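Local coordinates for MmeI (PDB 5HR4), which is a type IIL restriction-modification enzyme that binds DNA and probably transfers a methyl group from S-adenosyl-L-methionine to N6 of adenine, at residues L298-M303 / N572-V577; D159-K164 / S288-A293; E167-L172 / L188-L193; E182-E187 / P418-Q423; A319-L324 / L370-R375. All blocks are in the same frame, centred on the assembly; numbering follows the deposited sequence.

Contact 1: L298-M303 / N572-V577. With SFG (sinefungin), chain H.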
# COMPACT_ATOMS: atom_id res chain seq x y z
N LEU A 298 -12.48 9.94 -9.38
CA LEU A 298 -13.10 9.51 -10.62
C LEU A 298 -12.60 8.13 -11.04
O LEU A 298 -13.38 7.20 -11.25
CB LEU A 298 -12.80 10.53 -11.71
CG LEU A 298 -13.27 10.10 -13.09
CD1 LEU A 298 -14.77 9.94 -13.08
CD2 LEU A 298 -12.82 11.15 -14.10
N PHE A 299 -11.28 8.01 -11.17
CA PHE A 299 -10.62 6.73 -11.40
C PHE A 299 -11.18 5.64 -10.49
O PHE A 299 -11.51 4.55 -10.94
CB PHE A 299 -9.11 6.96 -11.19
CG PHE A 299 -8.31 5.71 -10.97
CD1 PHE A 299 -8.56 4.55 -11.67
CD2 PHE A 299 -7.24 5.74 -10.08
CE1 PHE A 299 -7.80 3.40 -11.46
CE2 PHE A 299 -6.47 4.60 -9.86
CZ PHE A 299 -6.75 3.43 -10.56
N GLN A 300 -11.34 5.94 -9.20
CA GLN A 300 -11.74 4.91 -8.25
C GLN A 300 -13.23 4.56 -8.37
O GLN A 300 -13.60 3.41 -8.11
CB GLN A 300 -11.41 5.34 -6.83
CG GLN A 300 -9.94 5.20 -6.46
CD GLN A 300 -9.71 5.43 -4.98
OE1 GLN A 300 -8.59 5.72 -4.52
NE2 GLN A 300 -10.78 5.31 -4.22
N SER A 301 -14.07 5.50 -8.78
CA SER A 301 -15.51 5.33 -8.69
C SER A 301 -16.10 4.44 -9.76
O SER A 301 -17.32 4.18 -9.74
CB SER A 301 -16.20 6.69 -8.79
OG SER A 301 -16.30 7.04 -10.16
N ILE A 302 -15.31 4.01 -10.74
CA ILE A 302 -15.83 3.14 -11.78
C ILE A 302 -15.43 1.69 -11.53
O ILE A 302 -15.50 0.87 -12.44
CB ILE A 302 -15.39 3.60 -13.18
CG1 ILE A 302 -13.87 3.49 -13.35
CG2 ILE A 302 -15.87 5.01 -13.49
CD1 ILE A 302 -13.44 2.71 -14.63
N MET A 303 -15.01 1.35 -10.31
CA MET A 303 -14.44 0.02 -10.10
C MET A 303 -15.19 -0.77 -9.03
O MET A 303 -15.61 -0.21 -8.01
CB MET A 303 -12.96 0.15 -9.78
CG MET A 303 -12.24 0.82 -10.96
SD MET A 303 -10.50 0.41 -11.22
CE MET A 303 -10.30 -0.94 -10.08
N ASN A 572 -6.46 9.05 1.87
CA ASN A 572 -6.70 10.02 0.81
C ASN A 572 -8.12 10.54 0.99
O ASN A 572 -8.81 10.18 1.95
CB ASN A 572 -6.43 9.43 -0.59
CG ASN A 572 -7.44 8.31 -1.02
OD1 ASN A 572 -8.62 8.30 -0.64
ND2 ASN A 572 -6.96 7.39 -1.86
N GLU A 573 -8.55 11.39 0.06
CA GLU A 573 -9.80 12.13 0.25
C GLU A 573 -10.96 11.52 -0.52
O GLU A 573 -11.91 12.24 -0.85
CB GLU A 573 -9.62 13.60 -0.13
CG GLU A 573 -8.60 14.39 0.70
CD GLU A 573 -7.26 14.53 -0.01
OE1 GLU A 573 -6.93 13.67 -0.87
OE2 GLU A 573 -6.53 15.50 0.29
N ALA A 574 -10.91 10.23 -0.83
CA ALA A 574 -11.96 9.63 -1.63
C ALA A 574 -12.73 8.62 -0.79
O ALA A 574 -12.37 8.30 0.35
CB ALA A 574 -11.40 8.96 -2.88
N SER A 575 -13.80 8.09 -1.38
CA SER A 575 -14.57 7.08 -0.68
C SER A 575 -13.69 5.86 -0.41
O SER A 575 -12.62 5.69 -1.00
CB SER A 575 -15.82 6.70 -1.48
OG SER A 575 -15.50 5.86 -2.59
N GLY A 576 -14.13 5.05 0.54
CA GLY A 576 -13.55 3.74 0.77
C GLY A 576 -12.05 3.70 0.91
O GLY A 576 -11.39 2.93 0.21
N VAL A 577 -11.49 4.48 1.83
CA VAL A 577 -10.04 4.48 2.02
C VAL A 577 -9.57 3.09 2.42
O VAL A 577 -10.14 2.46 3.32
CB VAL A 577 -9.64 5.52 3.07
CG1 VAL A 577 -8.18 5.34 3.42
CG2 VAL A 577 -9.93 6.91 2.55
N SFG H . -0.48 6.43 -8.24
CA SFG H . -1.77 6.35 -8.88
C SFG H . -2.54 7.59 -8.48
O SFG H . -2.00 8.42 -7.71
OXT SFG H . -3.70 7.81 -8.91
CB SFG H . -2.51 5.10 -8.43
CG SFG H . -1.61 3.90 -8.70
CD SFG H . -2.26 2.73 -8.00
NE SFG H . -1.87 2.81 -6.61
C5' SFG H . -1.84 1.39 -8.63
C4' SFG H . -2.11 1.29 -10.17
O4' SFG H . -1.42 0.29 -10.65
C3' SFG H . -3.56 0.93 -10.53
O3' SFG H . -4.10 1.99 -11.17
C2' SFG H . -3.48 -0.33 -11.45
O2' SFG H . -4.41 -0.23 -12.61
C1' SFG H . -2.26 -0.32 -11.87
N9 SFG H . -1.71 -1.63 -12.07
C8 SFG H . -1.90 -2.72 -11.33
N7 SFG H . -1.16 -3.71 -11.84
C5 SFG H . -0.50 -3.21 -12.89
C6 SFG H . 0.38 -3.80 -13.77
N6 SFG H . 0.91 -5.14 -13.86
N1 SFG H . 0.92 -3.11 -14.76
C2 SFG H . 0.60 -1.80 -14.91
N3 SFG H . -0.28 -1.22 -14.04
C4 SFG H . -0.83 -1.93 -13.03
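Gln300 and Asn572 approach from opposite directions and bring their amides together with the planes turned 46° apart. Gln300 OE1 lies 3.5 Å from Asn572 ND2, and the pair is not a hydrogen bond; each atom is bonded to the backbone of Tyr315 instead: Gln300 OE1 accepts from Tyr315 N, and Asn572 ND2 donates to Tyr315 O. A glutamine suits the helix side because its chain, extended beyond CG, is long enough to cross from helix 292-301 to the loop. There its NE2 passes Ala574 CB at 3.9 Å and Ser575 O at 3.7 Å. Residues 572-577 belong to the loop of the antiparallel hairpin 560-569/581-588, which the methyltransferase sheet carries beyond its parallel strands. Asn572 shapes this loop by an Asx turn, its OD1 accepting from Ala574 N at 3.0 Å, with the donor 37° out of the carbonyl plane. Beside Gln300, Phe299 serves the cofactor pocket. With CG anti to the backbone N (chi1 162°), its ring leads with CZ to O3' of sinefungin, 3.1 Å away, in an oblique approach, while Pro418 and Ile421 of helix 416-440 touch the same side chain. An alanine in place of Phe299 would probably open a gap beside the sinefungin ribose and leave Pro418 and Ile421 without their aromatic neighbour.

Contact 2: D159-K164 / S288-A293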
# COMPACT_ATOMS: atom_id res chain seq x y z
N ASP A 159 -20.75 26.52 -8.18
CA ASP A 159 -20.16 25.76 -7.08
C ASP A 159 -18.93 25.01 -7.56
O ASP A 159 -19.03 24.24 -8.53
CB ASP A 159 -21.16 24.76 -6.48
CG ASP A 159 -22.37 25.43 -5.81
OD1 ASP A 159 -22.33 26.66 -5.57
OD2 ASP A 159 -23.35 24.71 -5.50
N PRO A 160 -17.77 25.19 -6.95
CA PRO A 160 -16.60 24.39 -7.36
C PRO A 160 -16.82 22.92 -7.08
O PRO A 160 -17.52 22.53 -6.15
CB PRO A 160 -15.45 24.97 -6.52
CG PRO A 160 -16.11 25.79 -5.46
CD PRO A 160 -17.40 26.26 -6.02
N ILE A 161 -16.22 22.08 -7.93
CA ILE A 161 -16.43 20.64 -7.83
C ILE A 161 -15.77 20.11 -6.57
O ILE A 161 -14.77 20.64 -6.09
CB ILE A 161 -15.88 19.92 -9.07
CG1 ILE A 161 -14.48 20.42 -9.39
CG2 ILE A 161 -16.79 20.10 -10.27
CD1 ILE A 161 -13.56 19.33 -9.82
N ASN A 162 -16.33 19.02 -6.05
CA ASN A 162 -15.73 18.31 -4.93
C ASN A 162 -15.62 16.84 -5.28
O ASN A 162 -15.81 16.47 -6.45
CB ASN A 162 -16.55 18.52 -3.65
CG ASN A 162 -18.04 18.25 -3.85
OD1 ASN A 162 -18.43 17.31 -4.55
ND2 ASN A 162 -18.88 19.08 -3.25
N ILE A 163 -15.36 15.98 -4.30
CA ILE A 163 -15.37 14.55 -4.57
C ILE A 163 -16.73 14.06 -5.08
O ILE A 163 -16.79 13.14 -5.90
CB ILE A 163 -14.94 13.77 -3.32
CG1 ILE A 163 -13.61 14.31 -2.81
CG2 ILE A 163 -14.81 12.29 -3.66
CD1 ILE A 163 -12.54 14.19 -3.83
N LYS A 164 -17.83 14.65 -4.61
CA LYS A 164 -19.13 14.13 -5.01
C LYS A 164 -19.37 14.33 -6.51
O LYS A 164 -20.16 13.60 -7.11
CB LYS A 164 -20.26 14.77 -4.20
N SER A 288 -12.83 24.51 -12.69
CA SER A 288 -11.62 25.30 -12.85
C SER A 288 -10.48 24.78 -11.97
O SER A 288 -9.33 24.69 -12.42
CB SER A 288 -11.91 26.76 -12.55
OG SER A 288 -10.89 27.54 -13.12
N ARG A 289 -10.79 24.43 -10.72
CA ARG A 289 -9.76 24.01 -9.76
C ARG A 289 -9.88 22.50 -9.56
O ARG A 289 -10.28 22.01 -8.50
CB ARG A 289 -9.92 24.76 -8.43
CG ARG A 289 -9.89 26.27 -8.52
CD ARG A 289 -8.46 26.79 -8.58
NE ARG A 289 -8.40 28.25 -8.56
CZ ARG A 289 -7.36 28.97 -8.97
NH1 ARG A 289 -6.28 28.37 -9.43
NH2 ARG A 289 -7.41 30.30 -8.93
N ILE A 290 -9.52 21.76 -10.59
CA ILE A 290 -9.57 20.30 -10.56
C ILE A 290 -8.21 19.80 -10.12
O ILE A 290 -7.17 20.28 -10.59
CB ILE A 290 -9.98 19.71 -11.92
CG1 ILE A 290 -9.97 18.17 -11.86
CG2 ILE A 290 -9.08 20.21 -13.06
CD1 ILE A 290 -10.70 17.48 -13.01
N SER A 291 -8.20 18.82 -9.23
CA SER A 291 -6.97 18.42 -8.57
C SER A 291 -6.83 16.91 -8.50
O SER A 291 -7.81 16.18 -8.74
CB SER A 291 -6.97 19.01 -7.16
OG SER A 291 -8.29 18.94 -6.66
N PRO A 292 -5.63 16.39 -8.16
CA PRO A 292 -5.45 14.95 -7.94
C PRO A 292 -6.60 14.25 -7.26
O PRO A 292 -7.03 13.17 -7.70
CB PRO A 292 -4.20 14.90 -7.07
CG PRO A 292 -3.39 16.04 -7.58
CD PRO A 292 -4.36 17.12 -7.98
N ALA A 293 -7.11 14.83 -6.16
CA ALA A 293 -8.25 14.23 -5.47
C ALA A 293 -9.40 13.99 -6.43
O ALA A 293 -10.03 12.93 -6.40
CB ALA A 293 -8.69 15.11 -4.30
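A small apolar contact near the surface joins two chain segments just as each enters a helix: Ile161 meets Ile290, and Ile163 meets Ala293, ahead of and within the first turns of helices 163-178 and 292-301. The side chains of Ile161 and Ile290 cross obliquely, CD1 of Ile161 resting 4.2 Å from Ile290 CB. In Ile161 a chi1 of 47° places CG1 between the backbone N and the carbonyl carbon, and CD1 extends from there to CB and CA of Ile290. Further on, Ile163 CD1 reaches Ala293, 4.0 Å from CB and 3.8 Å from the carbonyl O; a residue as small as alanine lets the isoleucine come close to the helix backbone. Asn162 occupies the N-cap position of helix 163-178, where its OD1 takes a weak bond from Lys164 N (2.7 Å, bent to 121°). Pro292 suits the first turn of the other helix, since it lacks the N-H that would find no acceptor there. Ile161 also packs on Leu285, one of the calcium-binding residues, and its side chain is about 7 Å from the ion. Gln432 of helix 416-440 donates to the carbonyls of Ser288 and Ile290, while Pro292 leans on Ile372 of helix 368-388.

Contact 3: E167-L172 / L188-L193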
# COMPACT_ATOMS: atom_id res chain seq x y z
N GLU A 167 -17.58 11.37 -8.37
CA GLU A 167 -18.36 10.15 -8.20
C GLU A 167 -19.60 10.15 -9.08
O GLU A 167 -19.97 9.11 -9.64
CB GLU A 167 -18.72 9.96 -6.72
CG GLU A 167 -17.52 9.56 -5.83
CD GLU A 167 -17.83 9.60 -4.33
OE1 GLU A 167 -18.98 9.92 -3.98
OE2 GLU A 167 -16.92 9.30 -3.51
N ARG A 168 -20.25 11.31 -9.24
CA ARG A 168 -21.41 11.40 -10.13
C ARG A 168 -21.01 11.20 -11.59
O ARG A 168 -21.71 10.51 -12.35
CB ARG A 168 -22.11 12.75 -9.95
CG ARG A 168 -23.35 12.69 -9.04
CD ARG A 168 -24.06 14.04 -8.87
NE ARG A 168 -23.49 14.83 -7.78
CZ ARG A 168 -22.97 16.05 -7.93
NH1 ARG A 168 -22.97 16.63 -9.12
NH2 ARG A 168 -22.46 16.68 -6.88
N MET A 169 -19.88 11.78 -11.99
CA MET A 169 -19.35 11.56 -13.33
C MET A 169 -19.04 10.09 -13.57
O MET A 169 -19.30 9.55 -14.65
CB MET A 169 -18.12 12.43 -13.55
CG MET A 169 -17.29 12.06 -14.76
SD MET A 169 -16.32 13.45 -15.39
CE MET A 169 -17.36 13.88 -16.79
N GLY A 170 -18.49 9.42 -12.55
CA GLY A 170 -18.30 7.98 -12.64
C GLY A 170 -19.59 7.22 -12.90
O GLY A 170 -19.60 6.27 -13.68
N LYS A 171 -20.69 7.63 -12.26
CA LYS A 171 -21.94 6.91 -12.48
C LYS A 171 -22.46 7.12 -13.91
O LYS A 171 -23.06 6.22 -14.51
CB LYS A 171 -23.00 7.30 -11.44
N LEU A 172 -22.22 8.30 -14.47
CA LEU A 172 -22.54 8.53 -15.88
C LEU A 172 -21.81 7.53 -16.76
O LEU A 172 -22.41 6.91 -17.65
CB LEU A 172 -22.15 9.96 -16.27
CG LEU A 172 -22.40 10.30 -17.73
CD1 LEU A 172 -23.88 10.28 -17.97
CD2 LEU A 172 -21.76 11.66 -18.09
N LEU A 188 -12.60 6.97 -23.81
CA LEU A 188 -12.20 8.21 -24.46
C LEU A 188 -13.38 9.16 -24.63
O LEU A 188 -13.19 10.39 -24.58
CB LEU A 188 -11.55 7.91 -25.80
CG LEU A 188 -11.17 8.98 -26.84
CD1 LEU A 188 -10.40 10.14 -26.25
CD2 LEU A 188 -10.34 8.30 -27.89
N TYR A 189 -14.60 8.64 -24.81
CA TYR A 189 -15.77 9.52 -24.79
C TYR A 189 -15.80 10.34 -23.51
O TYR A 189 -15.97 11.56 -23.54
CB TYR A 189 -17.04 8.69 -24.92
CG TYR A 189 -18.26 9.43 -25.43
CD1 TYR A 189 -19.09 10.12 -24.56
CD2 TYR A 189 -18.61 9.39 -26.78
CE1 TYR A 189 -20.21 10.79 -25.02
CE2 TYR A 189 -19.72 10.05 -27.24
CZ TYR A 189 -20.52 10.76 -26.36
OH TYR A 189 -21.65 11.42 -26.83
N LEU A 190 -15.58 9.68 -22.37
CA LEU A 190 -15.80 10.32 -21.09
C LEU A 190 -14.69 11.33 -20.79
O LEU A 190 -14.94 12.48 -20.42
CB LEU A 190 -15.88 9.26 -20.00
CG LEU A 190 -16.57 9.73 -18.72
CD1 LEU A 190 -18.10 9.60 -18.83
CD2 LEU A 190 -16.03 8.97 -17.52
N VAL A 191 -13.44 10.90 -20.99
CA VAL A 191 -12.31 11.80 -20.85
C VAL A 191 -12.42 13.00 -21.80
O VAL A 191 -12.00 14.11 -21.47
CB VAL A 191 -11.03 10.98 -21.05
CG1 VAL A 191 -10.24 11.44 -22.28
CG2 VAL A 191 -10.19 10.93 -19.77
N ARG A 192 -13.01 12.82 -22.99
CA ARG A 192 -13.32 13.98 -23.81
C ARG A 192 -14.33 14.91 -23.13
O ARG A 192 -14.10 16.12 -23.04
CB ARG A 192 -13.84 13.55 -25.18
CG ARG A 192 -12.74 13.08 -26.13
CD ARG A 192 -13.34 12.29 -27.28
NE ARG A 192 -12.35 11.99 -28.30
CZ ARG A 192 -12.64 11.78 -29.58
NH1 ARG A 192 -13.90 11.85 -29.99
NH2 ARG A 192 -11.67 11.52 -30.46
N LEU A 193 -15.46 14.36 -22.65
CA LEU A 193 -16.41 15.18 -21.89
C LEU A 193 -15.73 15.91 -20.75
O LEU A 193 -16.06 17.07 -20.45
CB LEU A 193 -17.53 14.31 -21.34
CG LEU A 193 -18.32 13.64 -22.45
CD1 LEU A 193 -19.14 12.53 -21.82
CD2 LEU A 193 -19.21 14.66 -23.10
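The apolar contacts converge on Leu190, whose two methyls are shared between Met169 and Leu172. Its CD2 lies 4.3 Å from Met169 CG, and its CD1 is equally far, 4.3 Å, from Leu172 CD2. A branched leucine suits this place because one side chain can fill the space facing two residues of the partner helix; with CG anti to the backbone N (chi1 -160°), it reaches across to helix 163-178. Met169, flexible and unbranched, continues past it to Leu194 and Leu197. This buried contact packs two consecutive helices, 163-178 and 183-200, joined by a short loop, against each other, and so joins a helix of the N-terminal domain to one of the helicase spacer domain. No polar bond crosses it. Among aromatic and charged groups, Tyr189 meets Phe233 and Tyr181 edge-to-face, while Arg192 makes a cation-pi contact with Phe233 and donates to Leu261 O and Glu264 O. Val191 faces helix 416-440, where it touches Gln420 and Val424.

Contact 4: E182-E187 / P418-Q423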
# COMPACT_ATOMS: atom_id res chain seq x y z
N GLU A 182 -19.26 0.60 -24.44
CA GLU A 182 -18.29 -0.09 -23.61
C GLU A 182 -16.91 0.12 -24.18
O GLU A 182 -16.75 0.56 -25.32
CB GLU A 182 -18.62 -1.60 -23.56
N GLY A 183 -15.90 -0.23 -23.40
CA GLY A 183 -14.58 -0.33 -23.99
C GLY A 183 -13.92 1.01 -24.31
O GLY A 183 -14.18 2.05 -23.69
N HIS A 184 -13.05 0.95 -25.31
CA HIS A 184 -12.20 2.07 -25.70
C HIS A 184 -13.02 3.31 -26.02
O HIS A 184 -12.67 4.42 -25.59
CB HIS A 184 -11.34 1.67 -26.90
CG HIS A 184 -10.46 2.77 -27.40
ND1 HIS A 184 -9.41 3.27 -26.66
CD2 HIS A 184 -10.49 3.48 -28.55
CE1 HIS A 184 -8.81 4.23 -27.35
NE2 HIS A 184 -9.45 4.38 -28.50
N ALA A 185 -14.10 3.17 -26.80
CA ALA A 185 -14.93 4.35 -27.05
C ALA A 185 -15.39 4.96 -25.73
O ALA A 185 -15.26 6.17 -25.52
CB ALA A 185 -16.12 4.01 -27.93
N LEU A 186 -15.88 4.13 -24.81
CA LEU A 186 -16.40 4.66 -23.55
C LEU A 186 -15.34 5.49 -22.82
O LEU A 186 -15.57 6.66 -22.50
CB LEU A 186 -16.91 3.51 -22.68
CG LEU A 186 -17.40 3.94 -21.30
CD1 LEU A 186 -18.65 4.80 -21.41
CD2 LEU A 186 -17.65 2.73 -20.43
N GLU A 187 -14.15 4.91 -22.60
CA GLU A 187 -13.09 5.58 -21.86
C GLU A 187 -12.73 6.92 -22.49
O GLU A 187 -12.54 7.92 -21.77
CB GLU A 187 -11.85 4.70 -21.78
CG GLU A 187 -12.08 3.21 -21.57
CD GLU A 187 -12.91 2.87 -20.33
OE1 GLU A 187 -13.26 1.67 -20.16
OE2 GLU A 187 -13.21 3.79 -19.54
N PRO A 418 -7.98 4.93 -16.28
CA PRO A 418 -6.93 5.77 -15.68
C PRO A 418 -5.84 6.14 -16.66
O PRO A 418 -5.27 7.25 -16.57
CB PRO A 418 -6.39 4.89 -14.53
CG PRO A 418 -6.83 3.48 -14.87
CD PRO A 418 -8.11 3.63 -15.60
N ALA A 419 -5.52 5.27 -17.62
CA ALA A 419 -4.50 5.62 -18.60
C ALA A 419 -4.96 6.76 -19.48
O ALA A 419 -4.14 7.56 -19.94
CB ALA A 419 -4.11 4.42 -19.45
N GLN A 420 -6.28 6.87 -19.72
CA GLN A 420 -6.80 8.03 -20.46
C GLN A 420 -6.90 9.26 -19.57
O GLN A 420 -6.62 10.37 -20.02
CB GLN A 420 -8.16 7.70 -21.07
CG GLN A 420 -8.15 6.62 -22.13
CD GLN A 420 -7.97 7.14 -23.56
OE1 GLN A 420 -7.45 8.23 -23.77
NE2 GLN A 420 -8.39 6.33 -24.56
N ILE A 421 -7.29 9.11 -18.29
CA ILE A 421 -7.33 10.27 -17.39
C ILE A 421 -5.95 10.89 -17.27
O ILE A 421 -5.78 12.10 -17.42
CB ILE A 421 -7.87 9.89 -16.00
CG1 ILE A 421 -9.13 9.06 -16.07
CG2 ILE A 421 -8.15 11.16 -15.17
CD1 ILE A 421 -9.67 8.70 -14.67
N ALA A 422 -4.94 10.06 -17.00
CA ALA A 422 -3.57 10.55 -16.85
C ALA A 422 -3.21 11.49 -17.99
O ALA A 422 -2.66 12.57 -17.76
CB ALA A 422 -2.59 9.37 -16.80
N GLN A 423 -3.56 11.12 -19.22
CA GLN A 423 -3.26 11.98 -20.35
C GLN A 423 -3.98 13.31 -20.22
O GLN A 423 -3.35 14.38 -20.24
CB GLN A 423 -3.61 11.28 -21.67
CG GLN A 423 -2.99 11.95 -22.88
CD GLN A 423 -3.10 11.13 -24.15
OE1 GLN A 423 -3.98 11.36 -24.98
NE2 GLN A 423 -2.18 10.18 -24.33
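Gln420 supplies the side chain that reaches across to Glu187 and His184. Its CB bond points toward helix 183-200, and CG comes next, 4.2 Å from Glu187 CB, a contact between aliphatic parts of two polar residues. The chain then bends at chi2 (-91°), turning CD and the amide toward His184. At the tip, NE2 lies 3.5 Å from His184 CE1 and 3.8 Å from His184 ND1, oblique to the ring, with amide and ring planes 31° apart. Neither pair is a hydrogen bond. Instead, Gln420 NE2 and His184 ND1 share one acceptor, Glu416 OE2, a turn earlier on the same helix as Gln420, while His184 NE2 is bonded to Glu264 OE1; a histidine suits the spot, offering a nitrogen to each acid, and the two carboxylates would probably favour its charged form. Glu187, bent at chi2, takes its carboxylate away to a weak bond between OE2 and His173 NE2. Helix 183-200 of the helicase spacer domain thus meets helix 416-440 of the methyltransferase domain, whose Ile421 packs on Phe295 of helix 292-301 and whose Pro418 and Ala419 touch Glu413 of strand 409-413.

Contact 5: A319-L324 / L370-R375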
# COMPACT_ATOMS: atom_id res chain seq x y z
N ALA A 319 -0.40 14.81 -0.60
CA ALA A 319 0.58 14.86 0.48
C ALA A 319 1.60 13.74 0.36
O ALA A 319 2.78 13.94 0.65
CB ALA A 319 -0.10 14.81 1.83
N ASN A 320 1.16 12.55 -0.06
CA ASN A 320 2.05 11.40 -0.06
C ASN A 320 3.02 11.43 -1.24
O ASN A 320 4.17 11.01 -1.09
CB ASN A 320 1.23 10.11 -0.03
CG ASN A 320 0.82 9.71 1.38
OD1 ASN A 320 1.48 10.08 2.36
ND2 ASN A 320 -0.25 8.95 1.49
N ILE A 321 2.57 11.96 -2.38
CA ILE A 321 3.47 12.24 -3.51
C ILE A 321 4.51 13.30 -3.14
O ILE A 321 5.69 13.20 -3.52
CB ILE A 321 2.64 12.65 -4.75
CG1 ILE A 321 1.68 11.52 -5.13
CG2 ILE A 321 3.54 12.98 -5.93
CD1 ILE A 321 0.74 11.86 -6.27
N LEU A 322 4.11 14.35 -2.41
CA LEU A 322 5.09 15.37 -2.02
C LEU A 322 6.16 14.80 -1.08
O LEU A 322 7.34 15.15 -1.22
CB LEU A 322 4.38 16.58 -1.40
CG LEU A 322 3.57 17.35 -2.45
CD1 LEU A 322 2.53 18.35 -1.88
CD2 LEU A 322 4.52 18.06 -3.38
N LYS A 323 5.81 13.88 -0.17
CA LYS A 323 6.87 13.27 0.64
C LYS A 323 7.81 12.43 -0.21
O LYS A 323 8.91 12.11 0.23
CB LYS A 323 6.34 12.34 1.75
CG LYS A 323 4.93 12.53 2.20
CD LYS A 323 4.42 11.23 2.78
CE LYS A 323 3.84 11.41 4.17
NZ LYS A 323 3.29 10.13 4.67
N LEU A 324 7.37 12.03 -1.41
CA LEU A 324 8.22 11.21 -2.25
C LEU A 324 9.03 12.04 -3.25
O LEU A 324 10.23 11.78 -3.43
CB LEU A 324 7.36 10.17 -2.96
CG LEU A 324 8.06 9.10 -3.79
CD1 LEU A 324 7.13 7.95 -3.86
CD2 LEU A 324 8.39 9.58 -5.21
N LEU A 370 2.57 12.12 -11.93
CA LEU A 370 2.99 12.94 -13.06
C LEU A 370 2.37 14.33 -13.00
O LEU A 370 3.00 15.30 -13.44
CB LEU A 370 2.63 12.27 -14.38
CG LEU A 370 3.30 10.90 -14.49
CD1 LEU A 370 2.86 10.15 -15.73
CD2 LEU A 370 4.81 11.04 -14.45
N VAL A 371 1.15 14.46 -12.47
CA VAL A 371 0.48 15.76 -12.47
C VAL A 371 1.10 16.66 -11.42
O VAL A 371 1.54 17.78 -11.72
CB VAL A 371 -1.04 15.58 -12.27
CG1 VAL A 371 -1.69 16.87 -11.85
CG2 VAL A 371 -1.67 15.07 -13.54
N ILE A 372 1.20 16.18 -10.17
CA ILE A 372 1.88 16.96 -9.13
C ILE A 372 3.28 17.35 -9.56
O ILE A 372 3.71 18.49 -9.34
CB ILE A 372 1.91 16.19 -7.79
CG1 ILE A 372 0.50 15.90 -7.33
CG2 ILE A 372 2.61 17.03 -6.72
CD1 ILE A 372 -0.24 17.19 -7.09
N THR A 373 4.04 16.42 -10.15
CA THR A 373 5.41 16.74 -10.54
C THR A 373 5.43 17.85 -11.57
O THR A 373 6.17 18.84 -11.43
CB THR A 373 6.15 15.52 -11.09
OG1 THR A 373 6.28 14.52 -10.07
CG2 THR A 373 7.52 15.94 -11.59
N TYR A 374 4.61 17.72 -12.60
CA TYR A 374 4.58 18.74 -13.65
C TYR A 374 4.13 20.08 -13.09
O TYR A 374 4.58 21.12 -13.57
CB TYR A 374 3.67 18.26 -14.80
CG TYR A 374 3.44 19.27 -15.89
CD1 TYR A 374 4.48 19.69 -16.71
CD2 TYR A 374 2.17 19.81 -16.11
CE1 TYR A 374 4.28 20.63 -17.71
CE2 TYR A 374 1.96 20.74 -17.11
CZ TYR A 374 3.02 21.15 -17.90
OH TYR A 374 2.82 22.07 -18.90
N ARG A 375 3.28 20.09 -12.06
CA ARG A 375 2.83 21.36 -11.52
C ARG A 375 3.94 22.04 -10.73
O ARG A 375 4.16 23.25 -10.85
CB ARG A 375 1.58 21.16 -10.66
CG ARG A 375 1.41 22.22 -9.61
CD ARG A 375 -0.01 22.33 -9.10
NE ARG A 375 -0.35 21.32 -8.10
CZ ARG A 375 0.24 21.21 -6.91
NH1 ARG A 375 1.22 22.05 -6.60
NH2 ARG A 375 -0.14 20.27 -6.05
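No flat group lies between Ile321 and Ile372, which meet through aliphatic branches alone; the planar groups are set around them. Tyr374 takes no part in the contact; its ring meets that of Phe409 with planes at about 80° and its hydroxyl is hydrogen-bonded to Asp430 and Arg378. The amide of Asn320 is engaged within its own helix: its OD1 accepts from Lys323 NZ at 2.9 Å almost in line with the carbonyl bond (163°), and that ammonium also bonds Tyr600 OH and makes a cation-pi contact with Phe568. The guanidinium of Arg375 forms a salt bridge with Glu318. In the contact itself, Ile321 CG2 lies 4.1 Å from Ile372 CB, and Ile321 CD1 comes within 4.2 Å of Ile372 CG1. Ile372 CG2, which stands anti to the backbone N, is turned instead to Leu322 CD2 at 4.0 Å, the two side chains crossing at about a right angle. Beta-branched isoleucine suits this position, as CB and both branches find partners close to the helix backbone. The side chain of Ile321, on helix 318-340, has its nearest atom about 5 Å from sinefungin. Helix 368-388 follows strand 359-361 and a glycine-rich turn, the first cofactor-binding motif of a Rossmann-like methyltransferase with strand order 3-2-1-4-5-7-6.

How the contacts relate
From the N terminus, contact 3 closes first, a short excursion through helices 163-178 and 183-200. It is nested inside contact 2, which shares helix 163-178 and brings the chain back at residue 288. Contact 4 opens between the two segments of contact 3 and closes only at helix 416-440, crossing both contacts 3 and 2. Contact 1 opens on helix 292-301 after contact 2 has closed; it crosses contact 4 and shuts last, at the hairpin loop 572-577. Contact 5 is nested inside both long loops. Together they tie the N-terminal and spacer helices to the methyltransferase fold; helix 292-301, shared by contacts 1 and 2, also packs against residues of contacts 3 and 4.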